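Local structure of Mab-21 domain-containing protein (Tribolium castaneum, 7LT2) at residues A[120-125]-A[196-201]; A[74-79]-A[221-226]. The protein makes the cyclic dinucleotide 2',3'-cGAMP from ATP and GTP when it senses double-stranded RNA, and so triggers innate antiviral signalling in a beetle. All blocks are in the same frame, centred on the assembly; numbering follows the deposited sequence.

Interaction 1. Residues A[120-125]-A[196-201]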
loop_
_atom_site.group_PDB
_atom_site.type_symbol
_atom_site.label_atom_id
_atom_site.label_comp_id
_atom_site.label_asym_id
_atom_site.label_seq_id
_atom_site.Cartn_x
_atom_site.Cartn_y
_atom_site.Cartn_z
ATOM N N LYS A 120 14.252 25.852 1.306
ATOM C CA LYS A 120 13.409 26.304 2.412
ATOM C C LYS A 120 12.284 25.322 2.693
ATOM O O LYS A 120 11.933 25.086 3.855
ATOM C CB LYS A 120 12.790 27.670 2.107
ATOM C CG LYS A 120 13.709 28.850 2.025
ATOM C CD LYS A 120 12.850 30.100 1.870
ATOM C CE LYS A 120 13.474 31.092 0.928
ATOM N NZ LYS A 120 13.660 30.487 -0.409
ATOM N N LYS A 121 11.682 24.770 1.639
ATOM C CA LYS A 121 10.455 23.994 1.797
ATOM C C LYS A 121 10.711 22.539 2.162
ATOM O O LYS A 121 9.860 21.919 2.807
ATOM C CB LYS A 121 9.618 24.043 0.515
ATOM C CG LYS A 121 9.099 25.420 0.133
ATOM C CD LYS A 121 8.224 26.017 1.214
ATOM C CE LYS A 121 7.654 27.359 0.774
ATOM N NZ LYS A 121 6.859 27.241 -0.477
ATOM N N PHE A 122 11.854 21.971 1.764
ATOM C CA PHE A 122 12.062 20.532 1.874
ATOM C C PHE A 122 13.263 20.097 2.701
ATOM O O PHE A 122 13.274 18.947 3.158
ATOM C CB PHE A 122 12.225 19.898 0.482
ATOM C CG PHE A 122 10.986 19.906 -0.354
ATOM C CD1 PHE A 122 10.713 20.970 -1.201
ATOM C CD2 PHE A 122 10.112 18.830 -0.332
ATOM C CE1 PHE A 122 9.579 20.966 -2.001
ATOM C CE2 PHE A 122 8.978 18.823 -1.125
ATOM C CZ PHE A 122 8.712 19.894 -1.959
ATOM N N LEU A 123 14.274 20.942 2.886
ATOM C CA LEU A 123 15.572 20.493 3.367
ATOM C C LEU A 123 15.856 20.995 4.775
ATOM O O LEU A 123 15.539 22.137 5.120
ATOM C CB LEU A 123 16.691 20.956 2.431
ATOM C CG LEU A 123 16.541 20.462 0.993
ATOM C CD1 LEU A 123 17.725 20.932 0.142
ATOM C CD2 LEU A 123 16.406 18.938 0.968
ATOM N N ALA A 124 16.462 20.132 5.577
ATOM C CA ALA A 124 16.926 20.500 6.905
ATOM C C ALA A 124 18.390 20.926 6.800
ATOM O O ALA A 124 18.881 21.231 5.709
ATOM C CB ALA A 124 16.710 19.337 7.876
ATOM N N ASP A 125 19.100 20.952 7.924
ATOM C CA ASP A 125 20.506 21.329 7.908
ATOM C C ASP A 125 21.311 20.365 7.046
ATOM O O ASP A 125 21.043 19.160 7.012
ATOM C CB ASP A 125 21.052 21.367 9.337
ATOM C CG ASP A 125 20.580 20.191 10.180
ATOM O OD1 ASP A 125 20.206 19.145 9.606
ATOM O OD2 ASP A 125 20.574 20.321 11.423
ATOM N N ALA A 196 3.286 12.336 -0.195
ATOM C CA ALA A 196 4.385 12.921 -0.955
ATOM C C ALA A 196 5.617 12.026 -0.866
ATOM O O ALA A 196 6.154 11.815 0.226
ATOM C CB ALA A 196 4.702 14.318 -0.423
ATOM N N CYS A 197 6.075 11.524 -2.013
ATOM C CA CYS A 197 7.211 10.614 -2.087
ATOM C C CYS A 197 8.253 11.159 -3.060
ATOM O O CYS A 197 7.972 12.043 -3.870
ATOM C CB CYS A 197 6.784 9.222 -2.550
ATOM S SG CYS A 197 5.416 8.493 -1.604
ATOM N N PHE A 198 9.464 10.609 -2.985
ATOM C CA PHE A 198 10.530 10.946 -3.921
ATOM C C PHE A 198 11.005 9.685 -4.629
ATOM O O PHE A 198 11.310 8.682 -3.976
ATOM C CB PHE A 198 11.692 11.649 -3.214
ATOM C CG PHE A 198 11.404 13.088 -2.896
ATOM C CD1 PHE A 198 11.669 14.082 -3.823
ATOM C CD2 PHE A 198 10.842 13.442 -1.683
ATOM C CE1 PHE A 198 11.395 15.410 -3.532
ATOM C CE2 PHE A 198 10.563 14.762 -1.393
ATOM C CZ PHE A 198 10.839 15.746 -2.316
ATOM N N VAL A 199 11.066 9.744 -5.963
ATOM C CA VAL A 199 11.337 8.581 -6.807
ATOM C C VAL A 199 12.741 8.688 -7.391
ATOM O O VAL A 199 13.218 9.786 -7.705
ATOM C CB VAL A 199 10.275 8.432 -7.920
ATOM C CG1 VAL A 199 10.261 9.646 -8.852
ATOM C CG2 VAL A 199 10.481 7.129 -8.697
ATOM N N PHE A 200 13.409 7.544 -7.518
ATOM C CA PHE A 200 14.796 7.486 -7.961
ATOM C C PHE A 200 14.972 6.394 -9.004
ATOM O O PHE A 200 14.172 5.461 -9.097
ATOM C CB PHE A 200 15.736 7.240 -6.783
ATOM C CG PHE A 200 15.632 8.284 -5.721
ATOM C CD1 PHE A 200 16.359 9.451 -5.816
ATOM C CD2 PHE A 200 14.777 8.113 -4.645
ATOM C CE1 PHE A 200 16.256 10.426 -4.844
ATOM C CE2 PHE A 200 14.671 9.082 -3.673
ATOM C CZ PHE A 200 15.408 10.239 -3.772
ATOM N N SER A 201 16.036 6.527 -9.794
ATOM C CA SER A 201 16.370 5.571 -10.839
ATOM C C SER A 201 17.187 4.418 -10.266
ATOM O O SER A 201 17.642 4.443 -9.118
ATOM C CB SER A 201 17.143 6.249 -11.975
ATOM O OG SER A 201 18.457 6.592 -11.558
#

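Interaction 2. Residues A[74-79]-A[221-226]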
loop_
_atom_site.group_PDB
_atom_site.type_symbol
_atom_site.label_atom_id
_atom_site.label_comp_id
_atom_site.label_asym_id
_atom_site.label_seq_id
_atom_site.Cartn_x
_atom_site.Cartn_y
_atom_site.Cartn_z
ATOM N N ASP A 74 0.483 7.531 -3.872
ATOM C CA ASP A 74 1.893 7.876 -3.726
ATOM C C ASP A 74 2.258 8.827 -4.857
ATOM O O ASP A 74 2.393 8.419 -6.016
ATOM C CB ASP A 74 2.759 6.622 -3.733
ATOM C CG ASP A 74 2.575 5.785 -2.486
ATOM O OD1 ASP A 74 2.311 6.363 -1.405
ATOM O OD2 ASP A 74 2.674 4.548 -2.585
ATOM N N ILE A 75 2.397 10.106 -4.520
ATOM C CA ILE A 75 2.695 11.158 -5.484
ATOM C C ILE A 75 4.212 11.229 -5.615
ATOM O O ILE A 75 4.902 11.634 -4.675
ATOM C CB ILE A 75 2.101 12.499 -5.034
ATOM C CG1 ILE A 75 0.584 12.378 -4.869
ATOM C CG2 ILE A 75 2.451 13.619 -6.023
ATOM C CD1 ILE A 75 -0.058 13.542 -4.131
ATOM N N LEU A 76 4.740 10.821 -6.771
ATOM C CA LEU A 76 6.182 10.637 -6.933
ATOM C C LEU A 76 6.810 11.916 -7.487
ATOM O O LEU A 76 6.563 12.298 -8.637
ATOM C CB LEU A 76 6.478 9.441 -7.835
ATOM C CG LEU A 76 5.826 8.112 -7.422
ATOM C CD1 LEU A 76 6.443 6.958 -8.189
ATOM C CD2 LEU A 76 5.936 7.862 -5.926
ATOM N N LEU A 77 7.621 12.569 -6.659
ATOM C CA LEU A 77 8.380 13.755 -7.023
ATOM C C LEU A 77 9.809 13.341 -7.349
ATOM O O LEU A 77 10.344 12.402 -6.761
ATOM C CB LEU A 77 8.370 14.764 -5.871
ATOM C CG LEU A 77 7.012 14.953 -5.191
ATOM C CD1 LEU A 77 7.153 15.714 -3.884
ATOM C CD2 LEU A 77 6.056 15.670 -6.135
ATOM N N HIS A 78 10.432 14.039 -8.297
ATOM C CA HIS A 78 11.773 13.672 -8.736
ATOM C C HIS A 78 12.695 14.873 -8.631
ATOM O O HIS A 78 12.441 15.908 -9.257
ATOM C CB HIS A 78 11.779 13.134 -10.169
ATOM C CG HIS A 78 13.149 12.790 -10.662
ATOM N ND1 HIS A 78 13.890 11.755 -10.134
ATOM C CD2 HIS A 78 13.925 13.364 -11.610
ATOM C CE1 HIS A 78 15.060 11.697 -10.748
ATOM N NE2 HIS A 78 15.107 12.665 -11.646
ATOM N N ILE A 79 13.744 14.730 -7.833
ATOM C CA ILE A 79 14.788 15.754 -7.732
ATOM C C ILE A 79 15.706 15.634 -8.939
ATOM O O ILE A 79 16.244 14.544 -9.190
ATOM C CB ILE A 79 15.570 15.581 -6.434
ATOM C CG1 ILE A 79 14.648 15.746 -5.222
ATOM C CG2 ILE A 79 16.743 16.569 -6.382
ATOM C CD1 ILE A 79 15.282 15.348 -3.917
ATOM N N GLU A 221 12.660 1.822 -11.200
ATOM C CA GLU A 221 12.524 2.908 -10.240
ATOM C C GLU A 221 11.958 2.418 -8.912
ATOM O O GLU A 221 11.178 1.464 -8.850
ATOM C CB GLU A 221 11.635 4.021 -10.798
ATOM C CG GLU A 221 12.214 4.680 -12.037
ATOM C CD GLU A 221 11.286 5.695 -12.667
ATOM O OE1 GLU A 221 10.202 5.954 -12.109
ATOM O OE2 GLU A 221 11.647 6.239 -13.734
ATOM N N PHE A 222 12.363 3.094 -7.846
ATOM C CA PHE A 222 11.811 2.878 -6.517
ATOM C C PHE A 222 11.629 4.248 -5.887
ATOM O O PHE A 222 12.106 5.256 -6.412
ATOM C CB PHE A 222 12.729 2.002 -5.662
ATOM C CG PHE A 222 14.027 2.662 -5.322
ATOM C CD1 PHE A 222 15.044 2.744 -6.260
ATOM C CD2 PHE A 222 14.227 3.217 -4.070
ATOM C CE1 PHE A 222 16.239 3.366 -5.956
ATOM C CE2 PHE A 222 15.425 3.843 -3.757
ATOM C CZ PHE A 222 16.433 3.916 -4.702
ATOM N N PHE A 223 10.937 4.306 -4.752
ATOM C CA PHE A 223 10.748 5.608 -4.134
ATOM C C PHE A 223 10.852 5.510 -2.621
ATOM O O PHE A 223 10.820 4.425 -2.033
ATOM C CB PHE A 223 9.422 6.277 -4.566
ATOM C CG PHE A 223 8.177 5.442 -4.371
ATOM C CD1 PHE A 223 7.759 4.551 -5.349
ATOM C CD2 PHE A 223 7.382 5.621 -3.249
ATOM C CE1 PHE A 223 6.590 3.812 -5.187
ATOM C CE2 PHE A 223 6.213 4.896 -3.079
ATOM C CZ PHE A 223 5.818 3.986 -4.050
ATOM N N ILE A 224 11.047 6.671 -2.002
ATOM C CA ILE A 224 11.121 6.781 -0.553
ATOM C C ILE A 224 9.858 7.467 -0.060
ATOM O O ILE A 224 9.274 8.320 -0.740
ATOM C CB ILE A 224 12.386 7.528 -0.071
ATOM C CG1 ILE A 224 12.401 8.983 -0.562
ATOM C CG2 ILE A 224 13.636 6.758 -0.488
ATOM C CD1 ILE A 224 13.620 9.806 -0.068
ATOM N N VAL A 225 9.436 7.074 1.136
ATOM C CA VAL A 225 8.142 7.442 1.706
ATOM C C VAL A 225 8.401 8.131 3.042
ATOM O O VAL A 225 9.251 7.669 3.818
ATOM C CB VAL A 225 7.246 6.201 1.863
ATOM C CG1 VAL A 225 5.924 6.550 2.512
ATOM C CG2 VAL A 225 7.000 5.554 0.505
ATOM N N PRO A 226 7.705 9.238 3.354
ATOM C CA PRO A 226 8.029 10.007 4.567
ATOM C C PRO A 226 7.446 9.425 5.844
ATOM O O PRO A 226 6.911 10.163 6.678
ATOM C CB PRO A 226 7.430 11.386 4.268
ATOM C CG PRO A 226 6.253 11.081 3.391
ATOM C CD PRO A 226 6.647 9.883 2.557
#

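Interaction 1. Residues A[120-125]-A[196-201]
F122, the last residue of helix 118-122, meets F198 of strand 188-200, and these two phenylalanines carry the whole contact. K120 and K121 lead up to it on the exposed side of the helix; their long, charged side chains suit a surface facing water. The next residue, F122, points inward instead, where a flat apolar ring is the natural choice. Its CG lies beside the backbone N (chi1 -68°), which extends the ring from the end of the helix toward the strand. The touching is done by one side of that ring: CD2 of F122 comes 3.7 Å from CZ of F198, and CE2 of F122 lies 3.8 Å from the same CZ.

F198 offers the far end of its ring, and CD2 of F122 sits at that edge, in the F198 plane. The two planes stand almost at right angles (82°), with centroids 5.8 Å apart. What joins the rings is van der Waals packing of two buried hydrocarbon surfaces, with the backbones kept well apart: the CA of F122 and the CA of A196, the nearest pair of CA atoms, are 11.2 Å from one another. At L123 the chain leaves helical geometry.

Within the nucleotidyltransferase domain, the contact attaches the end of a short helix to the central sheet. Helix 131-147 runs beside both elements: W137 and T134 pack on F122, while NZ of K133 hydrogen-bonds the carbonyl oxygens of K120 and L123 at the helix end. F198, for its part, lies among L77 of strand 70-77, I224 of strand 222-225, and I79 and L129 of the adjoining loops.

Interaction 2. Residues A[74-79]-A[221-226]
F223 packs against L76 and D74 on one face of the central sheet of the nucleotidyltransferase fold. The side chains reach one another across strand 188-200, which pairs in parallel with strand 70-77 and antiparallel with strand 222-225. L76 and F223 lie 7.3 Å apart between CA atoms, close for strands with another between them, consistent with a strongly curved sheet that brings the flanking strands together on this side.

The CD2 methyl of L76 sits over one face of the F223 ring, 3.7 Å from the centroid and 15° off the normal, a CH-pi contact. Leucine suits the place because its forked end can lay a methyl on a flat ring. F223 adopts the less common first torsion, with CG between the backbone N and the carbonyl carbon (chi1 54°), and this lays its ring beneath L76 and puts the far end of the ring at D74.

C197, from the intervening strand, touches D74, L76 and F223. Farther out, backbone hydrogen bonds of D74 with F54, and of L76 with R51 and R52, hold strand 70-77 to strand 50-56, while the side chains of R51 and R52 form salt bridges with E221. The neighbourhood probably borders the nucleotide site: F223 touches S243, and E70 and D72 earlier on strand 70-77 are, by similarity, metal ligands.

The carboxylate of D74 is tilted 57° to the ring of F223, and its OD2 approaches the ring edge, near the plane, 3.5 Å from CZ of F223.

In the fold
Both contacts are buried and share one sheet, but they use opposite faces of it. Interaction 1 lies on the side covered by helix 131-147, where aromatic rings meet by apolar packing alone; interaction 2 lies on the other, beside residues assigned by similarity to the nucleotide and metal sites, and there a carboxylate joins the leucine and phenylalanine. Strand 188-200 connects them. It supplies F198 to interaction 1, while the alternation of side chains along it turns C197 into interaction 2. Residues 196-201 and 221-226 are also probably hydrogen-bonded through their backbones, F198 O to I224 N and F200 N to F222 O.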